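Local atomic coordinates of tryptophan--tRNA ligase (Campylobacter jejuni subsp. jejuni, PDB entry 3TZL), a protein that probably charges its cognate tRNA with tryptophan at the expense of ATP, working as a homodimeric aminoacyl-tRNA synthetase. Residues G19-G23 and A24-M28; V129-A132 and A133-L137; V143-G146 and K147-Q151; I150-V153 and E154-R157. All coordinates share one frame; numbering follows the deposited sequence.

Contact 1 (G19-G23 and A24-M28). With ADP (adenosine-5'-diphosphate), chain I.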
loop_
_atom_site.group_PDB
_atom_site.type_symbol
_atom_site.label_atom_id
_atom_site.label_comp_id
_atom_site.label_asym_id
_atom_site.label_seq_id
_atom_site.Cartn_x
_atom_site.Cartn_y
_atom_site.Cartn_z
ATOM N N GLY B 19 -29.196 14.408 11.558
ATOM C CA GLY B 19 -29.304 12.972 11.729
ATOM C C GLY B 19 -27.952 12.337 12.036
ATOM O O GLY B 19 -27.842 11.470 12.898
ATOM N N ASN B 20 -26.919 12.768 11.320
ATOM C CA ASN B 20 -25.555 12.352 11.636
ATOM C C ASN B 20 -25.196 12.782 13.045
ATOM O O ASN B 20 -24.547 12.046 13.781
ATOM C CB ASN B 20 -24.558 12.959 10.647
ATOM C CG ASN B 20 -24.855 12.573 9.217
ATOM O OD1 ASN B 20 -25.128 13.431 8.381
ATOM N ND2 ASN B 20 -24.806 11.273 8.925
ATOM N N TYR B 21 -25.630 13.979 13.419
ATOM C CA TYR B 21 -25.284 14.514 14.725
ATOM C C TYR B 21 -25.931 13.752 15.863
ATOM O O TYR B 21 -25.244 13.213 16.729
ATOM C CB TYR B 21 -25.634 15.994 14.843
ATOM C CG TYR B 21 -25.243 16.531 16.193
ATOM C CD1 TYR B 21 -23.908 16.604 16.557
ATOM C CD2 TYR B 21 -26.192 16.925 17.109
ATOM C CE1 TYR B 21 -23.522 17.063 17.786
ATOM C CE2 TYR B 21 -25.815 17.399 18.357
ATOM C CZ TYR B 21 -24.471 17.461 18.684
ATOM O OH TYR B 21 -24.064 17.924 19.909
ATOM N N PHE B 22 -27.257 13.719 15.875
ATOM C CA PHE B 22 -27.966 13.115 16.996
ATOM C C PHE B 22 -27.950 11.599 16.911
ATOM O O PHE B 22 -28.207 10.914 17.900
ATOM C CB PHE B 22 -29.409 13.642 17.085
ATOM C CG PHE B 22 -29.498 15.091 17.499
ATOM C CD1 PHE B 22 -29.253 15.464 18.812
ATOM C CD2 PHE B 22 -29.810 16.078 16.572
ATOM C CE1 PHE B 22 -29.318 16.803 19.197
ATOM C CE2 PHE B 22 -29.884 17.413 16.947
ATOM C CZ PHE B 22 -29.635 17.776 18.261
ATOM N N GLY B 23 -27.643 11.083 15.725
ATOM C CA GLY B 23 -27.589 9.647 15.507
ATOM C C GLY B 23 -26.239 8.997 15.786
ATOM O O GLY B 23 -26.186 7.820 16.139
ATOM N N ALA B 24 -25.144 9.738 15.634
ATOM C CA ALA B 24 -23.823 9.137 15.830
ATOM C C ALA B 24 -22.810 10.062 16.494
ATOM O O ALA B 24 -22.109 9.665 17.425
ATOM C CB ALA B 24 -23.270 8.631 14.507
ATOM N N ILE B 25 -22.728 11.293 16.007
ATOM C CA ILE B 25 -21.642 12.181 16.408
ATOM C C ILE B 25 -21.704 12.608 17.870
ATOM O O ILE B 25 -20.681 12.578 18.553
ATOM C CB ILE B 25 -21.547 13.403 15.498
ATOM C CG1 ILE B 25 -21.184 12.952 14.088
ATOM C CG2 ILE B 25 -20.527 14.410 16.057
ATOM C CD1 ILE B 25 -21.151 14.068 13.091
ATOM N N LYS B 26 -22.878 12.962 18.354
ATOM C CA LYS B 26 -23.025 13.369 19.729
ATOM C C LYS B 26 -22.603 12.270 20.675
ATOM O O LYS B 26 -21.960 12.515 21.651
ATOM C CB LYS B 26 -24.454 13.773 20.025
ATOM C CG LYS B 26 -24.548 14.723 21.155
ATOM C CD LYS B 26 -25.957 14.959 21.634
ATOM C CE LYS B 26 -25.988 16.159 22.531
ATOM N NZ LYS B 26 -25.236 15.929 23.765
ATOM N N GLN B 27 -22.986 11.056 20.347
ATOM C CA GLN B 27 -22.658 9.886 21.147
ATOM C C GLN B 27 -21.146 9.724 21.210
ATOM O O GLN B 27 -20.570 9.414 22.257
ATOM C CB GLN B 27 -23.296 8.629 20.538
ATOM C CG GLN B 27 -24.832 8.545 20.675
ATOM C CD GLN B 27 -25.592 9.342 19.610
ATOM O OE1 GLN B 27 -24.999 9.999 18.747
ATOM N NE2 GLN B 27 -26.918 9.282 19.671
HETATM N N MSE B 28 -20.512 9.952 20.068
HETATM C CA MSE B 28 -19.078 9.805 19.952
HETATM C C MSE B 28 -18.378 10.888 20.760
HETATM O O MSE B 28 -17.433 10.614 21.483
HETATM C CB MSE B 28 -18.674 9.876 18.482
HETATM C CG MSE B 28 -17.203 9.749 18.251
HETATM SE SE MSE B 28 -16.809 9.857 16.378
HETATM C CE MSE B 28 -18.510 9.129 15.699
HETATM P PB ADP I . -27.220 9.157 4.737
HETATM O O1B ADP I . -27.850 10.520 4.819
HETATM O O2B ADP I . -26.065 9.078 3.769
HETATM O O3B ADP I . -28.182 7.992 4.617
HETATM P PA ADP I . -25.022 8.561 6.413
HETATM O O1A ADP I . -24.173 9.806 6.346
HETATM O O2A ADP I . -24.686 7.394 5.508
HETATM O O3A ADP I . -26.561 9.023 6.194
HETATM O "O5'" ADP I . -25.028 8.035 7.940
HETATM C "C5'" ADP I . -23.838 8.049 8.729
HETATM C "C4'" ADP I . -24.181 7.750 10.186
HETATM O "O4'" ADP I . -25.089 8.725 10.708
HETATM C "C3'" ADP I . -24.843 6.392 10.329
HETATM O "O3'" ADP I . -23.919 5.490 10.942
HETATM C "C2'" ADP I . -26.052 6.605 11.220
HETATM O "O2'" ADP I . -25.832 6.022 12.508
HETATM C "C1'" ADP I . -26.180 8.106 11.398
HETATM N N9 ADP I . -27.473 8.586 10.837
HETATM C C8 ADP I . -27.680 9.033 9.579
HETATM N N7 ADP I . -28.973 9.407 9.385
HETATM C C5 ADP I . -29.615 9.201 10.549
HETATM C C6 ADP I . -31.000 9.386 11.039
HETATM N N6 ADP I . -31.963 9.877 10.218
HETATM N N1 ADP I . -31.259 9.048 12.324
HETATM C C2 ADP I . -30.303 8.555 13.139
HETATM N N3 ADP I . -29.024 8.359 12.762
HETATM C C4 ADP I . -28.629 8.659 11.501
#
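Lys-26 lays its aliphatic chain against the phenol of Tyr-21, five residues earlier on helix 18-30. Its CB stands over one ring face, 4.2 Å from the Tyr-21 centroid and 19° off the ring normal, a CH-pi contact displaced toward the rim. CG then passes the hydroxyl side, 3.5 Å from Tyr-21 OH, and CD and CE continue past the same oxygen. A bend at chi4 (-66°) turns NZ off the ring, where it forms a long, weak ion pair with Asp-30. Two i to i+5 backbone bonds are the evidence for a wider pi-type turn at 21-23: Lys-26 N to Tyr-21 O at 2.9 Å, and Ile-25 N to Asn-20 O. Asn-20 O is in fact gripped twice: Ile-25 N approaches in its carbonyl plane with a nearly straight bond, whereas Ala-24 N comes from above that plane with a more bent one. The carbonyl of Phe-22 is met by a side chain instead: Gln-27, folded back at chi2 (82°), brings NE2 to 2.7 Å from Phe-22 O. At the nucleotide end, the single amide nitrogen of Asn-20, ND2, serves two acceptors, 3.0 Å from ADP O1A and 3.1 Å from ADP O4'. Asn-20 OD1 bonds to His-17 N, which fixes the amide's rotation. Gly-23, lacking a side chain, lets its CA approach ADP N3 to 3.4 Å. Asn-20, at the end of the predicted HIGH region, and Gly-23 beyond it are thus consistent with close packing at the adenine and with hydrogen bonding from the Asn-20 amide at the ribose and alpha-phosphate.

Contact 2 (V129-A132 and A133-L137). With TRP (tryptophan), chain J.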
loop_
_atom_site.group_PDB
_atom_site.type_symbol
_atom_site.label_atom_id
_atom_site.label_comp_id
_atom_site.label_asym_id
_atom_site.label_seq_id
_atom_site.Cartn_x
_atom_site.Cartn_y
_atom_site.Cartn_z
ATOM N N VAL B 129 -7.817 -4.505 3.657
ATOM C CA VAL B 129 -6.479 -4.699 4.213
ATOM C C VAL B 129 -5.935 -3.390 4.804
ATOM O O VAL B 129 -5.303 -3.393 5.863
ATOM C CB VAL B 129 -5.470 -5.263 3.167
ATOM C CG1 VAL B 129 -4.151 -5.610 3.845
ATOM C CG2 VAL B 129 -6.030 -6.504 2.492
ATOM N N LEU B 130 -6.189 -2.272 4.125
ATOM C CA LEU B 130 -5.689 -0.997 4.607
ATOM C C LEU B 130 -6.420 -0.666 5.897
ATOM O O LEU B 130 -5.815 -0.221 6.883
ATOM C CB LEU B 130 -5.889 0.108 3.566
ATOM C CG LEU B 130 -5.539 1.535 4.042
ATOM C CD1 LEU B 130 -4.113 1.639 4.587
ATOM C CD2 LEU B 130 -5.740 2.501 2.904
HETATM N N MSE B 131 -7.729 -0.899 5.885
HETATM C CA MSE B 131 -8.543 -0.757 7.087
HETATM C C MSE B 131 -8.051 -1.667 8.218
HETATM O O MSE B 131 -8.087 -1.286 9.388
HETATM C CB MSE B 131 -9.993 -1.086 6.774
HETATM C CG MSE B 131 -10.898 -1.154 7.979
HETATM SE SE MSE B 131 -12.773 -0.912 7.407
HETATM C CE MSE B 131 -13.654 -0.984 9.156
ATOM N N ALA B 132 -7.598 -2.873 7.882
ATOM C CA ALA B 132 -7.026 -3.729 8.923
ATOM C C ALA B 132 -5.739 -3.105 9.469
ATOM O O ALA B 132 -5.461 -3.174 10.662
ATOM C CB ALA B 132 -6.781 -5.127 8.410
ATOM N N ALA B 133 -4.967 -2.473 8.597
ATOM C CA ALA B 133 -3.780 -1.781 9.059
ATOM C C ALA B 133 -4.158 -0.636 10.018
ATOM O O ALA B 133 -3.530 -0.473 11.067
ATOM C CB ALA B 133 -2.954 -1.273 7.870
ATOM N N ASP B 134 -5.184 0.141 9.659
ATOM C CA ASP B 134 -5.674 1.221 10.521
ATOM C C ASP B 134 -5.947 0.701 11.915
ATOM O O ASP B 134 -5.507 1.272 12.896
ATOM C CB ASP B 134 -6.987 1.790 9.985
ATOM C CG ASP B 134 -6.819 2.540 8.675
ATOM O OD1 ASP B 134 -5.795 3.244 8.502
ATOM O OD2 ASP B 134 -7.724 2.419 7.820
ATOM N N ILE B 135 -6.693 -0.392 11.986
ATOM C CA ILE B 135 -7.088 -0.975 13.257
ATOM C C ILE B 135 -5.906 -1.559 14.051
ATOM O O ILE B 135 -5.728 -1.246 15.233
ATOM C CB ILE B 135 -8.163 -2.035 13.015
ATOM C CG1 ILE B 135 -9.384 -1.376 12.348
ATOM C CG2 ILE B 135 -8.532 -2.738 14.311
ATOM C CD1 ILE B 135 -10.327 -2.345 11.695
ATOM N N LEU B 136 -5.087 -2.372 13.389
ATOM C CA LEU B 136 -4.031 -3.139 14.065
ATOM C C LEU B 136 -2.836 -2.301 14.484
ATOM O O LEU B 136 -2.195 -2.596 15.489
ATOM C CB LEU B 136 -3.539 -4.296 13.182
ATOM C CG LEU B 136 -4.587 -5.324 12.765
ATOM C CD1 LEU B 136 -3.998 -6.465 11.933
ATOM C CD2 LEU B 136 -5.302 -5.864 13.976
ATOM N N LEU B 137 -2.507 -1.297 13.682
ATOM C CA LEU B 137 -1.385 -0.394 13.975
ATOM C C LEU B 137 -1.472 0.190 15.391
ATOM O O LEU B 137 -0.460 0.311 16.073
ATOM C CB LEU B 137 -1.310 0.734 12.931
ATOM C CG LEU B 137 -0.176 1.776 12.973
ATOM C CD1 LEU B 137 1.233 1.149 12.921
ATOM C CD2 LEU B 137 -0.345 2.763 11.839
HETATM N N TRP J . -14.494 1.883 6.284
HETATM C CA TRP J . -15.018 2.884 7.219
HETATM C C TRP J . -16.286 3.528 6.675
HETATM O O TRP J . -17.002 4.238 7.390
HETATM C CB TRP J . -13.961 3.959 7.527
HETATM C CG TRP J . -12.720 3.376 8.133
HETATM C CD1 TRP J . -11.483 3.267 7.556
HETATM C CD2 TRP J . -12.621 2.777 9.424
HETATM N NE1 TRP J . -10.610 2.646 8.428
HETATM C CE2 TRP J . -11.290 2.328 9.579
HETATM C CE3 TRP J . -13.533 2.574 10.469
HETATM C CZ2 TRP J . -10.847 1.702 10.745
HETATM C CZ3 TRP J . -13.091 1.944 11.626
HETATM C CH2 TRP J . -11.760 1.522 11.755
HETATM O OXT TRP J . -16.610 3.338 5.500
#
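Asp-134 OD2, tucked 3.4 Å from Met-131 CA one turn back, is gripped by two donors: the indole NE1 of the bound tryptophan and His-45 NE2. The ligand bond measures 3.0 Å between tryptophan NE1 and Asp-134 OD2 and is almost straight at 170°. The other carboxylate oxygen, OD1, bonds to Gln-82 NE2, and with both oxygens tied the carboxylate is held against rotation. Such an acceptor is consistent with recognition of the indole N-H. Met-131, a selenomethionine, supplies the apolar half. With CG anti to the backbone N (chi1 172°) and the chain extended beyond it, the side chain runs over the indole: CG lies 3.8 Å from tryptophan NE1, and CE lies 3.8 Å from tryptophan CE3. Ile-135 follows, its CG1 3.8 Å from tryptophan CZ2 and its CD1 3.9 Å from Met-131 CG, so the two side chains brace one another beside the ligand. Beneath them, regular i to i+4 bonds keep the spacing, as between Asp-134 N and Leu-130 O at 2.9 Å. This buried part of helix 122-137 meets helix 87-96 through Val-129 and Tyr-92, and helix 150-167 through Ala-132 and Leu-136. Leu-130 additionally packs on Trp-93 of the second subunit, placing the tryptophan pocket close to the dimer interface.

Contact 3 (V143-G146 and K147-Q151). With TRP (tryptophan), chain J.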
loop_
_atom_site.group_PDB
_atom_site.type_symbol
_atom_site.label_atom_id
_atom_site.label_comp_id
_atom_site.label_asym_id
_atom_site.label_seq_id
_atom_site.Cartn_x
_atom_site.Cartn_y
_atom_site.Cartn_z
ATOM N N VAL B 143 -13.845 -1.491 17.728
ATOM C CA VAL B 143 -14.069 -0.692 16.535
ATOM C C VAL B 143 -15.576 -0.457 16.403
ATOM O O VAL B 143 -16.319 -1.379 16.061
ATOM C CB VAL B 143 -13.513 -1.402 15.273
ATOM C CG1 VAL B 143 -13.613 -0.512 14.054
ATOM C CG2 VAL B 143 -12.063 -1.826 15.478
ATOM N N PRO B 144 -16.039 0.771 16.701
ATOM C CA PRO B 144 -17.470 1.071 16.549
ATOM C C PRO B 144 -17.829 1.211 15.080
ATOM O O PRO B 144 -17.301 2.108 14.431
ATOM C CB PRO B 144 -17.632 2.435 17.236
ATOM C CG PRO B 144 -16.346 2.702 17.942
ATOM C CD PRO B 144 -15.288 1.927 17.212
ATOM N N VAL B 145 -18.712 0.348 14.589
ATOM C CA VAL B 145 -19.063 0.264 13.198
ATOM C C VAL B 145 -20.532 -0.029 12.927
ATOM O O VAL B 145 -21.227 -0.568 13.740
ATOM C CB VAL B 145 -18.342 -0.876 12.564
ATOM C CG1 VAL B 145 -16.916 -0.568 12.418
ATOM C CG2 VAL B 145 -18.516 -2.068 13.385
ATOM N N GLY B 146 -20.966 0.302 11.725
ATOM C CA GLY B 146 -22.264 -0.092 11.239
ATOM C C GLY B 146 -22.236 -1.510 10.714
ATOM O O GLY B 146 -21.242 -1.950 10.197
ATOM N N LYS B 147 -23.335 -2.224 10.853
ATOM C CA LYS B 147 -23.429 -3.583 10.366
ATOM C C LYS B 147 -22.676 -3.745 9.086
ATOM O O LYS B 147 -22.082 -4.747 8.855
ATOM C CB LYS B 147 -24.884 -3.948 10.117
ATOM C CG LYS B 147 -25.718 -4.037 11.363
ATOM C CD LYS B 147 -27.035 -4.769 11.114
ATOM C CE LYS B 147 -28.229 -3.943 11.556
ATOM N NZ LYS B 147 -29.277 -4.815 12.120
ATOM N N ASP B 148 -22.776 -2.744 8.242
ATOM C CA ASP B 148 -21.952 -2.538 7.082
ATOM C C ASP B 148 -20.512 -3.046 7.223
ATOM O O ASP B 148 -19.988 -3.693 6.342
ATOM C CB ASP B 148 -21.868 -1.028 6.892
ATOM C CG ASP B 148 -22.121 -0.600 5.493
ATOM O OD1 ASP B 148 -23.158 -0.977 4.947
ATOM O OD2 ASP B 148 -21.292 0.128 4.934
ATOM N N GLN B 149 -19.888 -2.722 8.341
ATOM C CA GLN B 149 -18.461 -2.831 8.505
ATOM C C GLN B 149 -18.052 -4.002 9.354
ATOM O O GLN B 149 -16.900 -4.187 9.610
ATOM C CB GLN B 149 -17.911 -1.549 9.134
ATOM C CG GLN B 149 -18.116 -0.282 8.341
ATOM C CD GLN B 149 -17.510 -0.344 6.964
ATOM O OE1 GLN B 149 -16.299 -0.403 6.796
ATOM N NE2 GLN B 149 -18.344 -0.322 5.975
ATOM N N ILE B 150 -19.001 -4.791 9.805
ATOM C CA ILE B 150 -18.649 -5.874 10.723
ATOM C C ILE B 150 -17.680 -6.859 10.090
ATOM O O ILE B 150 -16.708 -7.286 10.708
ATOM C CB ILE B 150 -19.870 -6.680 11.189
ATOM C CG1 ILE B 150 -20.920 -5.765 11.803
ATOM C CG2 ILE B 150 -19.446 -7.740 12.201
ATOM C CD1 ILE B 150 -20.404 -4.964 12.939
ATOM N N GLN B 151 -17.959 -7.228 8.850
ATOM C CA GLN B 151 -17.116 -8.181 8.152
ATOM C C GLN B 151 -15.687 -7.658 8.033
ATOM O O GLN B 151 -14.726 -8.404 8.177
ATOM C CB GLN B 151 -17.706 -8.492 6.781
ATOM C CG GLN B 151 -17.071 -9.687 6.098
ATOM C CD GLN B 151 -17.549 -9.837 4.673
ATOM O OE1 GLN B 151 -17.902 -8.855 4.020
ATOM N NE2 GLN B 151 -17.568 -11.064 4.183
HETATM N N TRP J . -14.494 1.883 6.284
HETATM C CA TRP J . -15.018 2.884 7.219
HETATM C C TRP J . -16.286 3.528 6.675
HETATM O O TRP J . -17.002 4.238 7.390
HETATM C CB TRP J . -13.961 3.959 7.527
HETATM C CG TRP J . -12.720 3.376 8.133
HETATM C CD1 TRP J . -11.483 3.267 7.556
HETATM C CD2 TRP J . -12.621 2.777 9.424
HETATM N NE1 TRP J . -10.610 2.646 8.428
HETATM C CE2 TRP J . -11.290 2.328 9.579
HETATM C CE3 TRP J . -13.533 2.574 10.469
HETATM C CZ2 TRP J . -10.847 1.702 10.745
HETATM C CZ3 TRP J . -13.091 1.944 11.626
HETATM C CH2 TRP J . -11.760 1.522 11.755
HETATM O OXT TRP J . -16.610 3.338 5.500
#
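The flat amide of Gln-149, whose CB rests 3.5 Å from Val-145 CB, has partners off both faces and one at its edge. The ammonium of the bound tryptophan lies to one side of the amide plane, with tryptophan N 3.0 Å from Gln-149 OE1, and the ligand's carboxylate oxygen OXT stands over that same face. His-152 ND1 reaches OE1 from the opposite side of the plane. In the plane, at the edge, Gln-149 NE2 donates to Asp-148 OD2 at 3.2 Å, a bent bond (138°) that meets the carboxylate on its anti side, well out of the carboxylate plane. A fold at chi2 (-58°) swings the amide away from Val-145 and toward the ligand. The other flat group, the indole, is met by Val-143, whose CG1 comes in at the rim of the benzo ring, slightly out of its plane, 3.5 Å from tryptophan CZ3. Where the chain leaves the strand and enters the helix, Val-145 CG2 and Ile-150 CD1 sit 3.5 Å apart, tighter than ordinary carbon contact. Gly-146 O faces Gln-149 N, but the implausibly short modelled distance leaves that bond doubtful. Ile-150 N bonds to Lys-147 O at 3.2 Å as the helix begins. Gly-146, Lys-147 and Asp-148 are predicted to bind ATP, so the loop probably serves both substrates. Chemically, a neutral amide oxygen shared by two donors probably helps to bind the amino group of tryptophan, while the bent bond to Asp-148 may help to orient the amide.

Contact 4 (I150-V153 and E154-R157)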
loop_
_atom_site.group_PDB
_atom_site.type_symbol
_atom_site.label_atom_id
_atom_site.label_comp_id
_atom_site.label_asym_id
_atom_site.label_seq_id
_atom_site.Cartn_x
_atom_site.Cartn_y
_atom_site.Cartn_z
ATOM N N ILE B 150 -19.001 -4.791 9.805
ATOM C CA ILE B 150 -18.649 -5.874 10.723
ATOM C C ILE B 150 -17.680 -6.859 10.090
ATOM O O ILE B 150 -16.708 -7.286 10.708
ATOM C CB ILE B 150 -19.870 -6.680 11.189
ATOM C CG1 ILE B 150 -20.920 -5.765 11.803
ATOM C CG2 ILE B 150 -19.446 -7.740 12.201
ATOM C CD1 ILE B 150 -20.404 -4.964 12.939
ATOM N N GLN B 151 -17.959 -7.228 8.850
ATOM C CA GLN B 151 -17.116 -8.181 8.152
ATOM C C GLN B 151 -15.687 -7.658 8.033
ATOM O O GLN B 151 -14.726 -8.404 8.177
ATOM C CB GLN B 151 -17.706 -8.492 6.781
ATOM C CG GLN B 151 -17.071 -9.687 6.098
ATOM C CD GLN B 151 -17.549 -9.837 4.673
ATOM O OE1 GLN B 151 -17.902 -8.855 4.020
ATOM N NE2 GLN B 151 -17.568 -11.064 4.183
ATOM N N HIS B 152 -15.539 -6.364 7.794
ATOM C CA HIS B 152 -14.203 -5.785 7.708
ATOM C C HIS B 152 -13.384 -5.981 8.989
ATOM O O HIS B 152 -12.195 -6.285 8.926
ATOM C CB HIS B 152 -14.287 -4.312 7.330
ATOM C CG HIS B 152 -14.789 -4.091 5.942
ATOM N ND1 HIS B 152 -15.453 -2.947 5.564
ATOM C CD2 HIS B 152 -14.728 -4.874 4.842
ATOM C CE1 HIS B 152 -15.778 -3.033 4.287
ATOM N NE2 HIS B 152 -15.345 -4.190 3.824
ATOM N N VAL B 153 -14.021 -5.812 10.142
ATOM C CA VAL B 153 -13.336 -5.989 11.418
ATOM C C VAL B 153 -12.943 -7.455 11.622
ATOM O O VAL B 153 -11.850 -7.743 12.114
ATOM C CB VAL B 153 -14.205 -5.512 12.572
ATOM C CG1 VAL B 153 -13.471 -5.681 13.899
ATOM C CG2 VAL B 153 -14.610 -4.049 12.344
ATOM N N GLU B 154 -13.831 -8.370 11.226
ATOM C CA GLU B 154 -13.538 -9.798 11.233
ATOM C C GLU B 154 -12.341 -10.136 10.351
ATOM O O GLU B 154 -11.482 -10.955 10.716
ATOM C CB GLU B 154 -14.763 -10.593 10.777
ATOM C CG GLU B 154 -15.940 -10.524 11.738
ATOM C CD GLU B 154 -17.158 -11.264 11.218
ATOM O OE1 GLU B 154 -17.151 -11.667 10.036
ATOM O OE2 GLU B 154 -18.123 -11.441 11.991
ATOM N N ILE B 155 -12.279 -9.509 9.183
ATOM C CA ILE B 155 -11.117 -9.677 8.321
ATOM C C ILE B 155 -9.847 -9.213 9.043
ATOM O O ILE B 155 -8.819 -9.899 9.016
ATOM C CB ILE B 155 -11.291 -8.909 7.012
ATOM C CG1 ILE B 155 -12.203 -9.690 6.069
ATOM C CG2 ILE B 155 -9.953 -8.647 6.357
ATOM C CD1 ILE B 155 -12.822 -8.831 4.985
ATOM N N ALA B 156 -9.926 -8.064 9.714
ATOM C CA ALA B 156 -8.759 -7.537 10.406
ATOM C C ALA B 156 -8.363 -8.519 11.508
ATOM O O ALA B 156 -7.184 -8.775 11.758
ATOM C CB ALA B 156 -9.049 -6.179 10.971
ATOM N N ARG B 157 -9.373 -9.103 12.128
ATOM C CA ARG B 157 -9.170 -10.098 13.157
ATOM C C ARG B 157 -8.490 -11.370 12.620
ATOM O O ARG B 157 -7.607 -11.940 13.269
ATOM C CB ARG B 157 -10.511 -10.418 13.808
ATOM C CG ARG B 157 -10.388 -11.115 15.121
ATOM C CD ARG B 157 -11.735 -11.639 15.605
ATOM N NE ARG B 157 -11.568 -12.307 16.888
ATOM C CZ ARG B 157 -11.630 -11.680 18.058
ATOM N NH1 ARG B 157 -11.459 -12.356 19.193
ATOM N NH2 ARG B 157 -11.868 -10.372 18.092
#
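The opening turns of helix 150-167, the crossover helix of a beta-alpha-beta unit between strands 142-144 and 175-177, bring Ile-150 against Glu-154 and His-152 against Ile-155. Glu-154 crosses Ile-150 at a slant, its OE2 3.9 Å from Ile-150 CG2. The first torsion places Glu-154 CG beside its own backbone N (chi1 -67°), and the extended remainder leads back along the preceding turn: CG passes 3.5 Å from Ile-150 O, and OE1 ends near the CA of Gln-151. This contact is van der Waals in kind, on the exposed flank of the helix. On the buried flank, Ile-155 CD1 meets the His-152 ring at its edge, near its plane, with 4.4 Å to His-152 CD2. Ile-155 CG1 also rests 3.5 Å from Gln-151 O, covering a carbonyl that accepts Ile-155 N at 2.9 Å. Four successive i to i+4 bonds establish a regular alpha-helix, from Glu-154 N to Ile-150 O at 3.1 Å through to Arg-157 N and Val-153 O at 2.8 Å. The imidazole NE2 bonds to Ser-109 OG; with ND1 engaged by Gln-149, which binds the tryptophan, this is consistent with a second-shell role for His-152. Gln-151 fastens the helix start to the beginning of helix 108-115 and the residues just before it, with OE1 bonded to His-108 N and NE2 to Arg-106 O. Among its neighbours, the helix sets Val-153 on Ala-176 of strand 175-177 and Ala-156 on Ala-132 of helix 122-137.

Overall arrangement
All four contacts lie in the tryptophanyl and tyrosyl synthetase family region, following one another along the chain as 1, 2, 3 and 4. Contact 1, on helix 18-30 of the first beta-alpha-beta unit, touches ADP and stands apart: its centre is about 24 Å from that of contact 2 and about 16 Å from that of contact 3. The other three form a cluster. Contacts 3 and 4, with centres about 8 Å apart, share Ile-150 and Gln-151 at the start of helix 150-167, and helix 122-137 of contact 2 packs on both. Within the Rossmann-type framework, ADP is touched here from helix 18-30 and tryptophan from helix 122-137 and residues 143-151, whose loop is also predicted to bind ATP; contact 4 backs the amino-acid side.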